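Long-range contacts in putative polysaccharide binding proteins (DUF1812) (Bacteroides thetaiotaomicron VPI-5482, PDB 3GF8), which is probably an outer-membrane lipoprotein of the FimB/Mfa2 family involved in fimbrial assembly or anchoring, with polysaccharide binding suggested but unproven: residues A[172-178]-A[191-197]; A[148-154]-A[209-215]; A[25-29]-A[250-255]. One frame throughout, in Å; residues are numbered along the deposited sequence.

Contact 1 (A[172-178]-A[191-197])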
loop_
_atom_site.group_PDB
_atom_site.type_symbol
_atom_site.label_atom_id
_atom_site.label_comp_id
_atom_site.label_asym_id
_atom_site.label_seq_id
_atom_site.Cartn_x
_atom_site.Cartn_y
_atom_site.Cartn_z
ATOM N N TYR A 172 -6.309 3.430 -18.743
ATOM C CA TYR A 172 -6.668 3.474 -17.332
ATOM C C TYR A 172 -5.482 3.908 -16.530
ATOM O O TYR A 172 -4.390 3.331 -16.680
ATOM C CB TYR A 172 -7.054 2.095 -16.862
ATOM C CG TYR A 172 -8.099 1.459 -17.713
ATOM C CD1 TYR A 172 -7.757 0.810 -18.903
ATOM C CD2 TYR A 172 -9.440 1.546 -17.362
ATOM C CE1 TYR A 172 -8.743 0.237 -19.711
ATOM C CE2 TYR A 172 -10.399 0.947 -18.110
ATOM C CZ TYR A 172 -10.046 0.319 -19.318
ATOM O OH TYR A 172 -11.031 -0.250 -20.088
ATOM N N GLU A 173 -5.715 4.901 -15.669
ATOM C CA GLU A 173 -4.715 5.411 -14.777
ATOM C C GLU A 173 -5.235 5.684 -13.365
ATOM O O GLU A 173 -6.358 6.167 -13.180
ATOM C CB GLU A 173 -4.196 6.765 -15.286
ATOM C CG GLU A 173 -3.719 6.826 -16.710
ATOM C CD GLU A 173 -3.400 8.264 -17.076
ATOM O OE1 GLU A 173 -2.297 8.757 -16.717
ATOM O OE2 GLU A 173 -4.281 8.910 -17.681
ATOM N N ILE A 174 -4.379 5.408 -12.389
ATOM C CA ILE A 174 -4.514 5.916 -11.038
ATOM C C ILE A 174 -3.367 6.934 -10.946
ATOM O O ILE A 174 -2.223 6.592 -11.280
ATOM C CB ILE A 174 -4.386 4.785 -9.991
ATOM C CG1 ILE A 174 -5.603 3.836 -10.109
ATOM C CG2 ILE A 174 -4.267 5.361 -8.591
ATOM C CD1 ILE A 174 -5.666 2.699 -9.107
ATOM N N ILE A 175 -3.681 8.172 -10.555
ATOM C CA ILE A 175 -2.722 9.288 -10.575
ATOM C C ILE A 175 -2.508 9.810 -9.160
ATOM O O ILE A 175 -3.428 10.192 -8.499
ATOM C CB ILE A 175 -3.183 10.429 -11.523
ATOM C CG1 ILE A 175 -3.307 9.874 -12.946
ATOM C CG2 ILE A 175 -2.197 11.647 -11.450
ATOM C CD1 ILE A 175 -4.097 10.731 -13.953
ATOM N N GLU A 176 -1.283 9.748 -8.681
ATOM C CA GLU A 176 -0.963 10.226 -7.359
ATOM C C GLU A 176 0.548 10.355 -7.235
ATOM O O GLU A 176 1.291 9.690 -7.952
ATOM C CB GLU A 176 -1.503 9.263 -6.313
ATOM C CG GLU A 176 -1.456 9.797 -4.894
ATOM C CD GLU A 176 -2.085 11.163 -4.775
ATOM O OE1 GLU A 176 -3.325 11.255 -4.751
ATOM O OE2 GLU A 176 -1.316 12.141 -4.734
ATOM N N SER A 177 0.988 11.224 -6.331
ATOM C CA SER A 177 2.397 11.415 -6.034
ATOM C C SER A 177 2.704 10.774 -4.669
ATOM O O SER A 177 3.227 11.400 -3.746
ATOM C CB SER A 177 2.728 12.908 -6.055
ATOM O OG SER A 177 1.960 13.580 -5.093
ATOM N N ASN A 178 2.327 9.509 -4.568
ATOM C CA ASN A 178 2.458 8.722 -3.358
ATOM C C ASN A 178 3.630 7.762 -3.406
ATOM O O ASN A 178 3.657 6.823 -2.643
ATOM C CB ASN A 178 1.149 7.945 -3.058
ATOM C CG ASN A 178 0.706 7.025 -4.187
ATOM O OD1 ASN A 178 1.223 7.059 -5.299
ATOM N ND2 ASN A 178 -0.285 6.192 -3.897
ATOM N N ASP A 191 7.265 13.506 -7.672
ATOM C CA ASP A 191 6.476 13.669 -8.890
ATOM C C ASP A 191 5.184 12.926 -8.772
ATOM O O ASP A 191 5.092 11.972 -8.011
ATOM C CB ASP A 191 7.237 13.116 -10.088
ATOM C CG ASP A 191 8.439 13.955 -10.427
ATOM O OD1 ASP A 191 8.267 15.186 -10.491
ATOM O OD2 ASP A 191 9.543 13.411 -10.609
ATOM N N VAL A 192 4.190 13.377 -9.549
ATOM C CA VAL A 192 2.953 12.625 -9.756
ATOM C C VAL A 192 3.177 11.471 -10.734
ATOM O O VAL A 192 3.677 11.670 -11.849
ATOM C CB VAL A 192 1.839 13.544 -10.285
ATOM C CG1 VAL A 192 0.522 12.750 -10.596
ATOM C CG2 VAL A 192 1.594 14.667 -9.279
ATOM N N LEU A 193 2.771 10.279 -10.301
ATOM C CA LEU A 193 2.910 9.072 -11.074
ATOM C C LEU A 193 1.541 8.656 -11.654
ATOM O O LEU A 193 0.486 8.953 -11.066
ATOM C CB LEU A 193 3.488 7.951 -10.198
ATOM C CG LEU A 193 4.818 8.199 -9.477
ATOM C CD1 LEU A 193 5.186 6.976 -8.647
ATOM C CD2 LEU A 193 5.971 8.623 -10.442
ATOM N N SER A 194 1.599 8.012 -12.827
ATOM C CA SER A 194 0.471 7.385 -13.520
ATOM C C SER A 194 0.586 5.863 -13.382
ATOM O O SER A 194 1.432 5.227 -14.008
ATOM C CB SER A 194 0.481 7.788 -15.003
ATOM O OG SER A 194 -0.626 7.242 -15.728
ATOM N N PHE A 195 -0.218 5.286 -12.492
ATOM C CA PHE A 195 -0.229 3.844 -12.320
ATOM C C PHE A 195 -1.204 3.300 -13.318
ATOM O O PHE A 195 -2.343 3.775 -13.382
ATOM C CB PHE A 195 -0.657 3.451 -10.908
ATOM C CG PHE A 195 0.287 3.925 -9.825
ATOM C CD1 PHE A 195 0.191 5.215 -9.314
ATOM C CD2 PHE A 195 1.270 3.084 -9.307
ATOM C CE1 PHE A 195 1.049 5.645 -8.311
ATOM C CE2 PHE A 195 2.132 3.510 -8.298
ATOM C CZ PHE A 195 2.020 4.794 -7.803
ATOM N N ARG A 196 -0.770 2.306 -14.086
ATOM C CA ARG A 196 -1.578 1.754 -15.163
ATOM C C ARG A 196 -1.667 0.264 -15.064
ATOM O O ARG A 196 -0.868 -0.316 -14.385
ATOM C CB ARG A 196 -0.932 2.106 -16.488
ATOM C CG ARG A 196 -0.899 3.582 -16.657
ATOM C CD ARG A 196 -0.385 4.029 -17.988
ATOM N NE ARG A 196 -0.357 5.481 -17.957
ATOM C CZ ARG A 196 -0.121 6.255 -19.002
ATOM N NH1 ARG A 196 0.069 5.721 -20.179
ATOM N NH2 ARG A 196 -0.114 7.581 -18.875
ATOM N N PRO A 197 -2.626 -0.356 -15.759
ATOM C CA PRO A 197 -2.831 -1.792 -15.546
ATOM C C PRO A 197 -1.604 -2.655 -15.759
ATOM O O PRO A 197 -0.846 -2.433 -16.692
ATOM C CB PRO A 197 -3.913 -2.144 -16.553
ATOM C CG PRO A 197 -4.722 -0.858 -16.663
ATOM C CD PRO A 197 -3.692 0.232 -16.595
#

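Contact 2 (A[148-154]-A[209-215])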
loop_
_atom_site.group_PDB
_atom_site.type_symbol
_atom_site.label_atom_id
_atom_site.label_comp_id
_atom_site.label_asym_id
_atom_site.label_seq_id
_atom_site.Cartn_x
_atom_site.Cartn_y
_atom_site.Cartn_z
ATOM N N ASP A 148 1.310 -0.996 2.645
ATOM C CA ASP A 148 1.383 0.285 1.937
ATOM C C ASP A 148 0.981 0.195 0.459
ATOM O O ASP A 148 0.597 1.208 -0.168
ATOM C CB ASP A 148 2.822 0.830 2.029
ATOM C CG ASP A 148 3.090 1.623 3.305
ATOM O OD1 ASP A 148 2.168 1.848 4.121
ATOM O OD2 ASP A 148 4.254 2.033 3.483
ATOM N N THR A 149 1.115 -0.991 -0.119
ATOM C CA THR A 149 0.779 -1.192 -1.510
ATOM C C THR A 149 -0.664 -1.715 -1.602
ATOM O O THR A 149 -1.109 -2.526 -0.776
ATOM C CB THR A 149 1.768 -2.120 -2.192
ATOM O OG1 THR A 149 1.979 -3.273 -1.385
ATOM C CG2 THR A 149 3.094 -1.403 -2.419
ATOM N N LYS A 150 -1.390 -1.210 -2.603
ATOM C CA LYS A 150 -2.820 -1.436 -2.713
ATOM C C LYS A 150 -3.160 -1.976 -4.122
ATOM O O LYS A 150 -2.794 -1.392 -5.154
ATOM C CB LYS A 150 -3.553 -0.126 -2.412
ATOM C CG LYS A 150 -3.186 0.481 -1.080
ATOM C CD LYS A 150 -3.697 -0.371 0.125
ATOM C CE LYS A 150 -2.883 -0.131 1.389
ATOM N NZ LYS A 150 -3.493 -0.777 2.617
ATOM N N ILE A 151 -3.854 -3.095 -4.157
ATOM C CA ILE A 151 -4.198 -3.736 -5.396
ATOM C C ILE A 151 -5.673 -3.449 -5.632
ATOM O O ILE A 151 -6.487 -3.506 -4.700
ATOM C CB ILE A 151 -3.867 -5.221 -5.328
ATOM C CG1 ILE A 151 -2.332 -5.373 -5.214
ATOM C CG2 ILE A 151 -4.415 -5.933 -6.562
ATOM C CD1 ILE A 151 -1.840 -6.753 -5.148
ATOM N N VAL A 152 -6.015 -3.077 -6.856
ATOM C CA VAL A 152 -7.411 -2.760 -7.183
ATOM C C VAL A 152 -7.779 -3.425 -8.499
ATOM O O VAL A 152 -7.023 -3.341 -9.467
ATOM C CB VAL A 152 -7.700 -1.251 -7.268
ATOM C CG1 VAL A 152 -7.000 -0.496 -6.181
ATOM C CG2 VAL A 152 -7.288 -0.722 -8.577
ATOM N N ARG A 153 -8.912 -4.125 -8.509
ATOM C CA ARG A 153 -9.467 -4.684 -9.724
ATOM C C ARG A 153 -10.673 -3.850 -10.110
ATOM O O ARG A 153 -11.654 -3.787 -9.357
ATOM C CB ARG A 153 -9.889 -6.114 -9.505
ATOM C CG ARG A 153 -10.661 -6.676 -10.707
ATOM C CD ARG A 153 -10.770 -8.191 -10.643
ATOM N NE ARG A 153 -9.449 -8.773 -10.500
ATOM C CZ ARG A 153 -9.192 -10.066 -10.553
ATOM N NH1 ARG A 153 -10.166 -10.941 -10.783
ATOM N NH2 ARG A 153 -7.944 -10.478 -10.401
ATOM N N PHE A 154 -10.596 -3.181 -11.259
ATOM C CA PHE A 154 -11.695 -2.357 -11.724
ATOM C C PHE A 154 -12.459 -3.022 -12.861
ATOM O O PHE A 154 -11.869 -3.542 -13.790
ATOM C CB PHE A 154 -11.223 -1.004 -12.197
ATOM C CG PHE A 154 -10.690 -0.112 -11.117
ATOM C CD1 PHE A 154 -11.457 0.218 -10.029
ATOM C CD2 PHE A 154 -9.446 0.465 -11.228
ATOM C CE1 PHE A 154 -10.981 1.085 -9.064
ATOM C CE2 PHE A 154 -8.970 1.344 -10.256
ATOM C CZ PHE A 154 -9.739 1.648 -9.188
ATOM N N TYR A 209 -12.100 -7.004 -16.753
ATOM C CA TYR A 209 -11.556 -6.135 -15.736
ATOM C C TYR A 209 -10.091 -5.723 -16.030
ATOM O O TYR A 209 -9.454 -6.321 -16.865
ATOM C CB TYR A 209 -11.674 -6.847 -14.391
ATOM C CG TYR A 209 -10.858 -8.132 -14.261
ATOM C CD1 TYR A 209 -9.522 -8.098 -13.854
ATOM C CD2 TYR A 209 -11.426 -9.374 -14.516
ATOM C CE1 TYR A 209 -8.772 -9.267 -13.724
ATOM C CE2 TYR A 209 -10.679 -10.556 -14.389
ATOM C CZ TYR A 209 -9.362 -10.487 -13.989
ATOM O OH TYR A 209 -8.637 -11.624 -13.844
ATOM N N VAL A 210 -9.577 -4.708 -15.335
ATOM C CA VAL A 210 -8.136 -4.393 -15.323
ATOM C C VAL A 210 -7.623 -4.507 -13.908
ATOM O O VAL A 210 -8.309 -4.098 -12.966
ATOM C CB VAL A 210 -7.839 -2.948 -15.831
ATOM C CG1 VAL A 210 -8.186 -2.795 -17.308
ATOM C CG2 VAL A 210 -8.584 -1.939 -15.067
ATOM N N ASP A 211 -6.428 -5.062 -13.731
ATOM C CA ASP A 211 -5.803 -5.075 -12.423
ATOM C C ASP A 211 -4.707 -4.071 -12.407
ATOM O O ASP A 211 -3.826 -4.087 -13.279
ATOM C CB ASP A 211 -5.171 -6.415 -12.067
ATOM C CG ASP A 211 -6.191 -7.486 -11.729
ATOM O OD1 ASP A 211 -7.353 -7.133 -11.471
ATOM O OD2 ASP A 211 -5.815 -8.695 -11.725
HETATM N N MSE A 212 -4.742 -3.243 -11.372
HETATM C CA MSE A 212 -3.783 -2.166 -11.140
HETATM C C MSE A 212 -3.270 -2.231 -9.726
HETATM O O MSE A 212 -3.900 -2.845 -8.861
HETATM C CB MSE A 212 -4.523 -0.843 -11.291
HETATM C CG MSE A 212 -5.320 -0.796 -12.606
HETATM SE SE MSE A 212 -6.149 0.922 -12.980
HETATM C CE MSE A 212 -4.662 1.916 -13.349
ATOM N N ASN A 213 -2.167 -1.548 -9.456
ATOM C CA ASN A 213 -1.775 -1.290 -8.067
ATOM C C ASN A 213 -1.175 0.097 -7.818
ATOM O O ASN A 213 -0.674 0.735 -8.711
ATOM C CB ASN A 213 -0.893 -2.407 -7.450
ATOM C CG ASN A 213 0.431 -2.671 -8.176
ATOM O OD1 ASN A 213 1.194 -3.566 -7.757
ATOM N ND2 ASN A 213 0.693 -1.975 -9.260
ATOM N N THR A 214 -1.244 0.565 -6.587
ATOM C CA THR A 214 -0.626 1.837 -6.290
ATOM C C THR A 214 0.010 1.785 -4.915
ATOM O O THR A 214 -0.062 0.776 -4.223
ATOM C CB THR A 214 -1.647 3.009 -6.387
ATOM O OG1 THR A 214 -0.945 4.252 -6.292
ATOM C CG2 THR A 214 -2.730 2.896 -5.279
HETATM N N MSE A 215 0.634 2.888 -4.523
HETATM C CA MSE A 215 1.214 3.004 -3.188
HETATM C C MSE A 215 0.057 3.462 -2.252
HETATM O O MSE A 215 -1.091 3.184 -2.557
HETATM C CB MSE A 215 2.420 3.941 -3.269
HETATM C CG MSE A 215 3.535 3.347 -4.154
HETATM SE SE MSE A 215 4.621 2.130 -3.151
HETATM C CE MSE A 215 5.511 3.540 -2.139
#

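Contact 3 (A[25-29]-A[250-255])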
loop_
_atom_site.group_PDB
_atom_site.type_symbol
_atom_site.label_atom_id
_atom_site.label_comp_id
_atom_site.label_asym_id
_atom_site.label_seq_id
_atom_site.Cartn_x
_atom_site.Cartn_y
_atom_site.Cartn_z
ATOM N N ASN A 25 -5.272 -5.505 9.335
ATOM C CA ASN A 25 -5.913 -5.863 8.080
ATOM C C ASN A 25 -7.407 -6.057 8.314
ATOM O O ASN A 25 -7.848 -5.946 9.452
ATOM C CB ASN A 25 -5.284 -7.120 7.489
ATOM C CG ASN A 25 -5.230 -8.271 8.464
ATOM O OD1 ASN A 25 -6.251 -8.724 8.985
ATOM N ND2 ASN A 25 -4.017 -8.754 8.727
HETATM N N MSE A 26 -8.190 -6.352 7.262
HETATM C CA MSE A 26 -9.627 -6.491 7.449
HETATM C C MSE A 26 -10.008 -7.797 8.134
HETATM O O MSE A 26 -11.141 -7.944 8.547
HETATM C CB MSE A 26 -10.404 -6.326 6.153
HETATM C CG MSE A 26 -10.224 -4.957 5.544
HETATM SE SE MSE A 26 -11.051 -3.595 6.601
HETATM C CE MSE A 26 -12.860 -3.932 5.921
ATOM N N GLU A 27 -9.070 -8.717 8.304
ATOM C CA GLU A 27 -9.362 -9.923 9.054
ATOM C C GLU A 27 -9.011 -9.718 10.527
ATOM O O GLU A 27 -9.171 -10.615 11.336
ATOM C CB GLU A 27 -8.607 -11.122 8.462
ATOM C CG GLU A 27 -8.987 -11.445 7.001
ATOM N N PHE A 28 -8.515 -8.542 10.899
ATOM C CA PHE A 28 -8.155 -8.304 12.306
ATOM C C PHE A 28 -7.383 -9.481 12.910
ATOM O O PHE A 28 -7.565 -9.810 14.076
ATOM C CB PHE A 28 -9.426 -8.016 13.133
ATOM C CG PHE A 28 -10.032 -6.721 12.810
ATOM C CD1 PHE A 28 -10.745 -6.561 11.645
ATOM C CD2 PHE A 28 -9.811 -5.624 13.607
ATOM C CE1 PHE A 28 -11.259 -5.330 11.289
ATOM C CE2 PHE A 28 -10.348 -4.389 13.267
ATOM C CZ PHE A 28 -11.078 -4.248 12.106
ATOM N N ALA A 29 -6.510 -10.101 12.130
ATOM C CA ALA A 29 -5.760 -11.270 12.588
ATOM C C ALA A 29 -4.371 -11.265 11.957
ATOM O O ALA A 29 -4.174 -10.690 10.885
ATOM C CB ALA A 29 -6.528 -12.528 12.238
ATOM N N ALA A 250 -16.696 1.337 4.804
ATOM C CA ALA A 250 -15.551 0.492 5.234
ATOM C C ALA A 250 -16.010 -0.980 5.354
ATOM O O ALA A 250 -15.728 -1.698 6.328
ATOM C CB ALA A 250 -14.975 0.991 6.535
ATOM N N GLU A 251 -16.765 -1.393 4.354
ATOM C CA GLU A 251 -17.217 -2.769 4.242
ATOM C C GLU A 251 -17.998 -3.220 5.466
ATOM O O GLU A 251 -17.913 -4.352 5.894
ATOM C CB GLU A 251 -16.031 -3.689 3.919
ATOM C CG GLU A 251 -15.380 -3.290 2.576
ATOM C CD GLU A 251 -14.224 -4.194 2.181
ATOM O OE1 GLU A 251 -14.332 -5.413 2.441
ATOM O OE2 GLU A 251 -13.231 -3.683 1.604
ATOM N N GLY A 252 -18.767 -2.299 6.019
ATOM C CA GLY A 252 -19.658 -2.612 7.123
ATOM C C GLY A 252 -18.989 -2.472 8.458
ATOM O O GLY A 252 -19.585 -2.787 9.471
ATOM N N LYS A 253 -17.741 -2.011 8.485
ATOM C CA LYS A 253 -17.054 -1.886 9.757
ATOM C C LYS A 253 -17.098 -0.462 10.255
ATOM O O LYS A 253 -17.538 0.453 9.538
ATOM C CB LYS A 253 -15.626 -2.413 9.654
ATOM C CG LYS A 253 -15.607 -3.865 9.189
ATOM C CD LYS A 253 -14.591 -4.699 9.945
ATOM C CE LYS A 253 -14.235 -5.986 9.208
ATOM N NZ LYS A 253 -15.378 -6.917 9.160
ATOM N N ASN A 254 -16.692 -0.317 11.514
ATOM C CA ASN A 254 -16.618 0.972 12.222
ATOM C C ASN A 254 -15.200 1.500 12.075
ATOM O O ASN A 254 -14.385 1.388 13.006
ATOM C CB ASN A 254 -16.950 0.816 13.731
ATOM N N LEU A 255 -14.890 2.029 10.894
ATOM C CA LEU A 255 -13.560 2.494 10.629
ATOM C C LEU A 255 -13.600 3.912 10.096
ATOM O O LEU A 255 -14.438 4.273 9.266
ATOM C CB LEU A 255 -12.873 1.571 9.616
ATOM C CG LEU A 255 -12.858 0.076 9.966
ATOM C CD1 LEU A 255 -12.160 -0.699 8.852
ATOM C CD2 LEU A 255 -12.195 -0.176 11.314
#

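Contact 1 (A[172-178]-A[191-197])
Glu173 reaches across to Ser194 and Arg196 on the neighbouring antiparallel strand, and its side chain can be followed atom by atom. CB lies beside the Ser194 hydroxyl, with CB to OG 3.6 Å. CG comes closer to that oxygen and passes alongside Arg196 NE at 3.8 Å; CD is 3.2 Å from Ser194 OG. At the tip OE1 accepts a very short hydrogen bond from Ser194 OG, 2.5 Å long, and a weak, bent one of 3.3 Å from Arg196 NH2, part of a salt bridge whose carboxylate and guanidinium planes stand 76° apart. Serine suits the middle of this chain of groups: with OG anti to its own N (chi1 -178°), the hydroxyl takes a hydrogen bond from Arg196 NE, almost exactly in the guanidinium plane, and donates its own to Glu173 OE1. A leucine in place of Arg196 would probably deprive the Glu173 carboxylate of its cation and the serine oxygen of its donor. Backbone bonds such as Phe195 N to Ile174 O, 2.7 Å, tie strand 193-195 to 170-176, while Ser194 and Arg196 bond by their backbones to Ile116 on its other side. The face with Ile174, Leu193 and Phe195 is thus largely apolar but carries the buried carboxylate of Glu176, held by Arg221 and Thr223; the other sets the Glu173-Ser194-Arg196 network beside Ile175.

Contact 2 (A[148-154]-A[209-215])
Arg153 lays its guanidinium flat on the ring of Tyr209, the planes only 8° apart and CZ 3.8 Å from the ring centroid, a stacked cation-pi contact. CD lies over the same ring, adding a CH-pi contact, so the aromatic face receives both the charge and the methylene before it. The bend at chi3 (-54°) turns the head back beside Asp211, which runs alongside it in the same direction. There NE meets the syn lone pair of OD1 at 2.8 Å, tilted from the guanidinium plane, while NH2 makes a weak bond to OD2. Arginine fits because it offers a flat cation to the tyrosine and N-H groups to the carboxylate at once. The two strands form an antiparallel ladder, consistent with the family's place in the transthyretin clan of beta folds: Val152 N to Met212 O (2.9 Å) is one of six backbone bonds. On the opposite face Met212, a selenomethionine, makes a Met-aromatic contact with Phe154, SE in the plane of the ring at its edge, 3.8 Å from CD2, the two side chains crossing at about a right angle. Val152 CG2 lies against Met212 CB at 3.9 Å, and Ile174 of strand 170-176 packs over this apolar group.

Contact 3 (A[25-29]-A[250-255])
A type I beta turn from Asn25 to Phe28, closed by a backbone bond from Phe28 N to Asn25 O, presents Met26 and Phe28 to the loop 250-255, whose backbone stays well apart: CA of Met26 and CA of Lys253 are 9.0 Å from each other. The side chains fill that distance. Met26, a selenomethionine, is bent at both chi2 (-69°) and chi3 (-80°), which brings its methyl CE to the carbonyl O of Ala250 at 3.7 Å and against CB of Glu251. Its selenium lies on Leu255, SE to CD1 3.8 Å. A long, unbranched apolar chain suits this spot because it can bend to meet Ala250, Glu251 and Leu255 at once. Phe28 and Lys253 run antiparallel alongside one another, CE1 of the ring touching the lysine methylene CD at 3.6 Å, while Leu255 CD2 sits more loosely at the ring edge, 4.3 Å from CZ. Behind the turn, the Asn25 amide holds Ala29, ND2 donating to its carbonyl O nearly straight. Glu251 OE2 is gripped by Tyr260, Asn285 and Gln264, so Met26 CE touches chiefly the CB methylene of that residue. With no hydrogen bond or salt bridge between the loops, the contact depends on dispersion and hydrophobic burial, where two surface loops meet beside helix 257-263.

Contact 2 is the most buried and contact 1 is partly buried, while contact 3 lies at the surface. The first two are neighbours, their centres about 11 Å apart: the Asn178 amide, bonded to Arg216 O, probably also bonds Thr214 OG1, and Phe195 packs on strand 209-214 at Met212, Asn213 and Thr214, so contact 1 lies over one face of contact 2. Both are antiparallel ladders with an ion pair on one face and mainly apolar side chains, with a few polar groups, on the other. Contact 3 joins irregular loops 221 residues apart without a polar bond; its centre is about 26 Å from that of contact 1, and along the chain its loop encloses both others.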